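Local structure of lipoprotein (Streptococcus pneumoniae, 3CX3) at residues A[13-17]-A[18-22]; A[273-276]-A[277-280]; A[156-159]-A[160-164]. The protein binds zinc and, as a lipoprotein homologous with the metal-binding components of ABC transporters, probably delivers it for uptake into the pneumococcal cell. One frame throughout, in Å; residues are numbered along the deposited sequence.

Contact 1 of 3, residues A[13-17]-A[18-22]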
loop_
_atom_site.group_PDB
_atom_site.type_symbol
_atom_site.label_atom_id
_atom_site.label_comp_id
_atom_site.label_asym_id
_atom_site.label_seq_id
_atom_site.Cartn_x
_atom_site.Cartn_y
_atom_site.Cartn_z
ATOM N N ILE A 13 17.200 -7.762 7.104
ATOM C CA ILE A 13 16.456 -6.675 6.449
ATOM C C ILE A 13 15.168 -6.341 7.208
ATOM O O ILE A 13 14.300 -7.188 7.391
ATOM C CB ILE A 13 16.156 -6.988 4.939
ATOM C CG1 ILE A 13 17.421 -6.851 4.087
ATOM C CG2 ILE A 13 15.070 -6.107 4.398
ATOM C CD1 ILE A 13 17.298 -7.464 2.697
ATOM N N VAL A 14 15.077 -5.093 7.662
ATOM C CA VAL A 14 13.879 -4.599 8.307
ATOM C C VAL A 14 13.079 -3.749 7.317
ATOM O O VAL A 14 13.613 -3.119 6.391
ATOM C CB VAL A 14 14.177 -3.895 9.659
ATOM C CG1 VAL A 14 12.905 -3.346 10.288
ATOM C CG2 VAL A 14 14.807 -4.878 10.631
ATOM N N THR A 15 11.778 -3.741 7.545
ATOM C CA THR A 15 10.804 -3.378 6.547
ATOM C C THR A 15 9.657 -2.678 7.243
ATOM O O THR A 15 9.298 -3.057 8.353
ATOM C CB THR A 15 10.412 -4.658 5.844
ATOM O OG1 THR A 15 11.105 -4.714 4.580
ATOM C CG2 THR A 15 8.935 -4.791 5.696
ATOM N N SER A 16 9.107 -1.638 6.627
ATOM C CA SER A 16 8.183 -0.771 7.361
ATOM C C SER A 16 6.840 -1.430 7.582
ATOM O O SER A 16 6.458 -1.693 8.738
ATOM C CB SER A 16 8.058 0.627 6.760
ATOM O OG SER A 16 7.717 0.598 5.396
ATOM N N PHE A 17 6.154 -1.731 6.479
ATOM C CA PHE A 17 4.835 -2.356 6.520
ATOM C C PHE A 17 4.663 -3.311 5.327
ATOM O O PHE A 17 5.632 -3.532 4.604
ATOM C CB PHE A 17 3.726 -1.300 6.699
ATOM C CG PHE A 17 3.292 -0.612 5.435
ATOM C CD1 PHE A 17 4.199 0.138 4.661
ATOM C CD2 PHE A 17 1.960 -0.655 5.053
ATOM C CE1 PHE A 17 3.782 0.799 3.488
ATOM C CE2 PHE A 17 1.535 -0.019 3.900
ATOM C CZ PHE A 17 2.461 0.734 3.109
ATOM N N TYR A 18 3.472 -3.890 5.147
ATOM C CA TYR A 18 3.295 -5.072 4.293
ATOM C C TYR A 18 3.683 -4.987 2.804
ATOM O O TYR A 18 4.388 -5.871 2.316
ATOM C CB TYR A 18 1.899 -5.683 4.413
ATOM C CG TYR A 18 1.667 -6.718 3.340
ATOM C CD1 TYR A 18 2.224 -7.991 3.457
ATOM C CD2 TYR A 18 0.917 -6.426 2.190
ATOM C CE1 TYR A 18 2.018 -8.970 2.471
ATOM C CE2 TYR A 18 0.716 -7.392 1.186
ATOM C CZ TYR A 18 1.276 -8.662 1.343
ATOM O OH TYR A 18 1.115 -9.645 0.404
ATOM N N PRO A 19 3.158 -3.989 2.050
ATOM C CA PRO A 19 3.536 -3.965 0.631
ATOM C C PRO A 19 5.043 -3.999 0.487
ATOM O O PRO A 19 5.549 -4.503 -0.500
ATOM C CB PRO A 19 2.993 -2.622 0.136
ATOM C CG PRO A 19 1.867 -2.297 1.054
ATOM C CD PRO A 19 2.213 -2.904 2.390
ATOM N N ILE A 20 5.745 -3.462 1.476
ATOM C CA ILE A 20 7.207 -3.444 1.466
ATOM C C ILE A 20 7.748 -4.828 1.862
ATOM O O ILE A 20 8.606 -5.391 1.175
ATOM C CB ILE A 20 7.763 -2.346 2.409
ATOM C CG1 ILE A 20 7.671 -0.957 1.776
ATOM C CG2 ILE A 20 9.201 -2.600 2.687
ATOM C CD1 ILE A 20 6.542 -0.775 0.805
ATOM N N TYR A 21 7.242 -5.365 2.973
ATOM C CA TYR A 21 7.569 -6.715 3.405
ATOM C C TYR A 21 7.561 -7.659 2.220
ATOM O O TYR A 21 8.572 -8.302 1.922
ATOM C CB TYR A 21 6.551 -7.189 4.444
ATOM C CG TYR A 21 6.849 -8.548 5.032
ATOM C CD1 TYR A 21 8.047 -8.788 5.709
ATOM C CD2 TYR A 21 5.926 -9.598 4.918
ATOM C CE1 TYR A 21 8.329 -10.032 6.248
ATOM C CE2 TYR A 21 6.196 -10.847 5.456
ATOM C CZ TYR A 21 7.401 -11.057 6.125
ATOM O OH TYR A 21 7.674 -12.291 6.673
ATOM N N ALA A 22 6.414 -7.678 1.541
ATOM C CA ALA A 22 6.081 -8.633 0.511
ATOM C C ALA A 22 6.884 -8.436 -0.745
ATOM O O ALA A 22 7.151 -9.384 -1.468
ATOM C CB ALA A 22 4.621 -8.529 0.192
#

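Contact 2 of 3, residues A[273-276]-A[277-280]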
loop_
_atom_site.group_PDB
_atom_site.type_symbol
_atom_site.label_atom_id
_atom_site.label_comp_id
_atom_site.label_asym_id
_atom_site.label_seq_id
_atom_site.Cartn_x
_atom_site.Cartn_y
_atom_site.Cartn_z
ATOM N N GLU A 273 -4.825 -8.661 -6.568
ATOM C CA GLU A 273 -5.812 -9.234 -7.458
ATOM C C GLU A 273 -7.096 -9.609 -6.738
ATOM O O GLU A 273 -8.194 -9.375 -7.273
ATOM C CB GLU A 273 -5.251 -10.455 -8.193
ATOM C CG GLU A 273 -6.310 -11.315 -8.871
ATOM C CD GLU A 273 -5.806 -12.041 -10.117
ATOM O OE1 GLU A 273 -6.641 -12.373 -10.995
ATOM O OE2 GLU A 273 -4.587 -12.276 -10.227
ATOM N N GLU A 274 -6.982 -10.203 -5.548
ATOM C CA GLU A 274 -8.182 -10.643 -4.824
ATOM C C GLU A 274 -9.124 -9.470 -4.508
ATOM O O GLU A 274 -10.333 -9.566 -4.678
ATOM C CB GLU A 274 -7.833 -11.405 -3.554
ATOM C CG GLU A 274 -9.042 -11.577 -2.649
ATOM C CD GLU A 274 -8.797 -12.493 -1.484
ATOM O OE1 GLU A 274 -9.601 -13.442 -1.316
ATOM O OE2 GLU A 274 -7.809 -12.271 -0.741
ATOM N N ASN A 275 -8.564 -8.359 -4.051
ATOM C CA ASN A 275 -9.375 -7.174 -3.823
ATOM C C ASN A 275 -9.778 -6.524 -5.135
ATOM O O ASN A 275 -10.785 -5.832 -5.197
ATOM C CB ASN A 275 -8.660 -6.196 -2.898
ATOM C CG ASN A 275 -8.387 -6.794 -1.535
ATOM O OD1 ASN A 275 -9.308 -7.000 -0.733
ATOM N ND2 ASN A 275 -7.118 -7.101 -1.270
HETATM N N MSE A 276 -9.021 -6.774 -6.195
HETATM C CA MSE A 276 -9.443 -6.314 -7.509
HETATM C C MSE A 276 -10.661 -7.070 -8.017
HETATM O O MSE A 276 -11.505 -6.473 -8.691
HETATM C CB MSE A 276 -8.295 -6.339 -8.495
HETATM C CG MSE A 276 -7.310 -5.242 -8.209
HETATM SE SE MSE A 276 -5.781 -5.308 -9.366
HETATM C CE MSE A 276 -6.595 -4.724 -11.039
ATOM N N SER A 277 -10.755 -8.361 -7.674
ATOM C CA SER A 277 -11.971 -9.170 -7.878
ATOM C C SER A 277 -13.195 -8.495 -7.284
ATOM O O SER A 277 -14.128 -8.097 -7.990
ATOM C CB SER A 277 -11.848 -10.528 -7.177
ATOM O OG SER A 277 -11.133 -11.464 -7.940
ATOM N N ILE A 278 -13.170 -8.400 -5.961
ATOM C CA ILE A 278 -14.240 -7.833 -5.166
ATOM C C ILE A 278 -14.770 -6.554 -5.816
ATOM O O ILE A 278 -15.946 -6.493 -6.180
ATOM C CB ILE A 278 -13.760 -7.638 -3.700
ATOM C CG1 ILE A 278 -13.433 -9.008 -3.086
ATOM C CG2 ILE A 278 -14.796 -6.884 -2.849
ATOM C CD1 ILE A 278 -12.477 -8.962 -1.895
ATOM N N LEU A 279 -13.893 -5.572 -6.015
ATOM C CA LEU A 279 -14.279 -4.290 -6.614
ATOM C C LEU A 279 -14.936 -4.417 -8.005
ATOM O O LEU A 279 -15.972 -3.795 -8.271
ATOM C CB LEU A 279 -13.084 -3.331 -6.672
ATOM C CG LEU A 279 -13.383 -1.903 -7.154
ATOM C CD1 LEU A 279 -14.384 -1.208 -6.221
ATOM C CD2 LEU A 279 -12.100 -1.069 -7.311
ATOM N N ALA A 280 -14.335 -5.212 -8.885
ATOM C CA ALA A 280 -14.895 -5.428 -10.219
ATOM C C ALA A 280 -16.198 -6.238 -10.175
ATOM O O ALA A 280 -17.138 -5.910 -10.891
ATOM C CB ALA A 280 -13.880 -6.086 -11.125
#

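Contact 3 of 3, residues A[156-159]-A[160-164]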
loop_
_atom_site.group_PDB
_atom_site.type_symbol
_atom_site.label_atom_id
_atom_site.label_comp_id
_atom_site.label_asym_id
_atom_site.label_seq_id
_atom_site.Cartn_x
_atom_site.Cartn_y
_atom_site.Cartn_z
ATOM N N ALA A 156 9.881 -10.921 -13.081
ATOM C CA ALA A 156 8.679 -11.728 -13.066
ATOM C C ALA A 156 7.576 -10.880 -12.473
ATOM O O ALA A 156 6.469 -10.829 -13.013
ATOM C CB ALA A 156 8.880 -12.980 -12.220
ATOM N N PHE A 157 7.884 -10.200 -11.369
ATOM C CA PHE A 157 6.867 -9.491 -10.620
ATOM C C PHE A 157 6.201 -8.504 -11.575
ATOM O O PHE A 157 5.000 -8.616 -11.854
ATOM C CB PHE A 157 7.483 -8.820 -9.388
ATOM C CG PHE A 157 6.491 -8.124 -8.488
ATOM C CD1 PHE A 157 5.952 -8.783 -7.377
ATOM C CD2 PHE A 157 6.127 -6.804 -8.725
ATOM C CE1 PHE A 157 5.061 -8.139 -6.526
ATOM C CE2 PHE A 157 5.230 -6.140 -7.891
ATOM C CZ PHE A 157 4.697 -6.799 -6.783
ATOM N N ILE A 158 6.994 -7.591 -12.129
ATOM C CA ILE A 158 6.451 -6.579 -13.035
ATOM C C ILE A 158 5.647 -7.213 -14.158
ATOM O O ILE A 158 4.661 -6.643 -14.591
ATOM C CB ILE A 158 7.520 -5.524 -13.550
ATOM C CG1 ILE A 158 7.960 -5.774 -14.997
ATOM C CG2 ILE A 158 8.715 -5.390 -12.594
ATOM C CD1 ILE A 158 7.272 -4.861 -16.027
ATOM N N LYS A 159 6.053 -8.407 -14.590
ATOM C CA LYS A 159 5.384 -9.141 -15.675
ATOM C C LYS A 159 3.994 -9.627 -15.284
ATOM O O LYS A 159 3.043 -9.494 -16.057
ATOM C CB LYS A 159 6.234 -10.332 -16.105
ATOM C CG LYS A 159 5.570 -11.280 -17.102
ATOM C CD LYS A 159 5.964 -12.734 -16.832
ATOM C CE LYS A 159 5.764 -13.123 -15.356
ATOM N NZ LYS A 159 5.180 -14.487 -15.242
ATOM N N LYS A 160 3.874 -10.202 -14.091
ATOM C CA LYS A 160 2.580 -10.698 -13.627
ATOM C C LYS A 160 1.738 -9.552 -13.074
ATOM O O LYS A 160 0.560 -9.729 -12.772
ATOM C CB LYS A 160 2.722 -11.865 -12.626
ATOM C CG LYS A 160 3.743 -11.663 -11.501
ATOM C CD LYS A 160 4.012 -12.960 -10.740
ATOM C CE LYS A 160 5.395 -12.959 -10.060
ATOM N NZ LYS A 160 5.543 -11.988 -8.927
ATOM N N ALA A 161 2.346 -8.377 -12.960
ATOM C CA ALA A 161 1.611 -7.158 -12.649
ATOM C C ALA A 161 0.988 -6.574 -13.910
ATOM O O ALA A 161 -0.194 -6.230 -13.913
ATOM C CB ALA A 161 2.511 -6.127 -11.954
ATOM N N GLN A 162 1.775 -6.459 -14.982
ATOM C CA GLN A 162 1.239 -5.961 -16.252
ATOM C C GLN A 162 0.115 -6.855 -16.754
ATOM O O GLN A 162 -0.780 -6.380 -17.442
ATOM C CB GLN A 162 2.336 -5.761 -17.320
ATOM C CG GLN A 162 1.932 -4.829 -18.535
ATOM C CD GLN A 162 2.911 -3.633 -18.806
ATOM O OE1 GLN A 162 2.574 -2.690 -19.536
ATOM N NE2 GLN A 162 4.106 -3.679 -18.205
ATOM N N GLU A 163 0.156 -8.132 -16.370
ATOM C CA GLU A 163 -0.873 -9.112 -16.742
ATOM C C GLU A 163 -2.170 -8.944 -15.956
ATOM O O GLU A 163 -3.262 -9.121 -16.498
ATOM C CB GLU A 163 -0.341 -10.545 -16.614
ATOM C CG GLU A 163 0.527 -10.931 -17.792
ATOM C CD GLU A 163 1.011 -12.360 -17.733
ATOM O OE1 GLU A 163 1.943 -12.645 -16.942
ATOM O OE2 GLU A 163 0.479 -13.197 -18.504
ATOM N N LEU A 164 -2.035 -8.606 -14.681
ATOM C CA LEU A 164 -3.155 -8.247 -13.826
ATOM C C LEU A 164 -3.923 -7.025 -14.391
ATOM O O LEU A 164 -5.158 -7.047 -14.473
ATOM C CB LEU A 164 -2.637 -8.032 -12.388
ATOM C CG LEU A 164 -3.522 -7.707 -11.170
ATOM C CD1 LEU A 164 -4.903 -8.352 -11.261
ATOM C CD2 LEU A 164 -2.840 -8.118 -9.874
#

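Contact 1 of 3, residues A[13-17]-A[18-22]
Tyr-21 N donates to Phe-17 O over 2.9 Å, nearly straight at 170° and only slightly tilted from the carbonyl plane. This bond closes the first turn of helix 18-28, with Phe-17 at the N-cap position. Ile-20 N also reaches Phe-17 O, but weakly and from a less certain position, so the carbonyl is held chiefly by Tyr-21. Ala-22 N to Tyr-18 O, 2.8 Å, carries the ladder onward.

The Phe-17 ring turns back over the start of the helix. Its CG is tucked between the backbone N and the carbonyl carbon (chi1 82°), which swings the ring across Pro-19. Pro-19 CD sits over one ring face, 3.6 Å from the centroid of the Phe-17 ring, in a CH-pi contact shifted toward CE2. Ile-20 CD1 approaches the same ring obliquely near CE1, while the ring of Trp-122 pairs with it edge-to-face.

Farther back, Thr-15 at the strand end points at the helix. Its CG2 lies 3.3 Å from Tyr-21 N, reaches Tyr-21 CB and comes in at the edge of the tyrosine ring; its OG1 lies 3.4 Å from Ile-20 CG2. Ser-16 OG passes near Ile-20 CG1, but its hydrogen bond goes to Glu-70.

The contact is the strand-to-helix turn of the beta-alpha-beta unit 12-15, 18-28, 33-36, with the Phe-17 side chain about 7 Å from the bound zinc ion. Chemically it is lopsided: the polar grip is the Phe-17 carbonyl at the helix start, while the strand end meets the helix through Thr-15 by packing alone, its buried OG1 without a polar partner.

Contact 2 of 3, residues A[273-276]-A[277-280]
Asn-275 and Ile-278, three residues apart on helix 268-281, lie side by side and point the same way. Asn-275 OD1 comes 3.9 Å from Ile-278 CD1, a contact of an amide oxygen with a methyl group. That amide is engaged at both ends: OD1 accepts from the backbone N of Asn-256 and ND2 gives a weak bond to Asn-271 O, which together restrain its rotation. Ile-278 CG1 stands opposite its own carbonyl carbon (chi1 -63°), directing the ethyl branch back along the helix, where CD1 lies 3.6 Å from Glu-274 O and also nears the aliphatic CG of Glu-274.

Ser-277 CB lies close to Glu-274 O, 3.1 Å, a contact set by the helical backbone. Ala-280 CB approaches Met-276 O, and Leu-279 CB lies alongside Asn-275 O, so beta carbons of the later turn pack against carbonyls of the earlier one.

Under these side chains runs the regular i to i+4 ladder of an alpha helix. Ser-277 N binds Glu-273 O at 2.8 Å; Leu-279 N meets Asn-275 O at 3.2 Å and 175°; Ala-280 N meets Met-276 O at 3.1 Å. The rung from Ile-278 N to Glu-274 O is weak at 3.3 Å.

Met-276, a selenomethionine, bends at chi3 (72°) and packs on Phe-168 of helix 147-173 and Leu-190 of helix 188-193. Ala-280 meets Phe-172 of the long helix. Ile-278 and Leu-279 rest on Phe-231 of strand 230-232, placing this helix between the long helix and the sheet containing that strand.

Contact 3 of 3, residues A[156-159]-A[160-164]
Lys-160 N donates to Ala-156 O over 2.9 Å, a rung of the long alpha helix 147-173, which spans the two halves of this zinc-binding protein as the linking helix does in the metal-binding solute-binding proteins of ABC transporters. The neighbouring carbonyls are also occupied. Ala-161 N bonds to Phe-157 O, bent at 134°, and has a weak second acceptor in Ile-158 O. Ile-158 O takes a straighter bond from Gln-162 N, 2.9 Å at 162°, and Lys-159 O is bonded by Glu-163 N at 3.2 Å.

Charged ends stay apart. Lys-159 and Glu-163 run side by side in the same direction, but NZ of Lys-159 stops 4.1 Å from Glu-163 OE1, beyond a salt bridge; at that distance the charges probably still attract. Glu-163 CG meanwhile lies against Lys-159 O. Ile-158 and Gln-162 likewise run alongside each other, with Ile-158 CD1 4.0 Å from Gln-162 NE2.

On the inner side, Phe-157 packs on Met-23 and Glu-26 of helix 18-28 and on Ala-128 and Ala-132 of helix 125-142. Leu-269 of helix 268-281 touches both Phe-157 and Lys-160.

The Lys-160 side chain turns back along the helix and crosses Phe-157 at about a right angle. Its CG is wedged between its own backbone N and carbonyl carbon (chi1 47°), against the carbonyls of Ala-156 and Phe-157, and a final bend at chi4 brings Lys-160 NZ obliquely to the phenylalanine ring, 3.6 Å from Phe-157 CD1.

From the N terminus, contact 1 comes first, turning strand 12-15 into helix 18-28; contact 3 follows within helix 147-173, and contact 2 lies last, in helix 268-281. Each joins two consecutive segments of chain, so none closes a long loop; they run in series, neither nesting nor crossing. In space contacts 2 and 3 touch: Leu-164 CD1 lies 3.7 Å from Met-276 SE and equally near Glu-273 CB, packing the long helix on the C-terminal one. Contact 1 touches neither, its nearest atoms being about 6 Å from contact 3 and 8 Å from contact 2, but Phe-157 and Pro-19 reach across to helices 18-28 and 268-281 respectively.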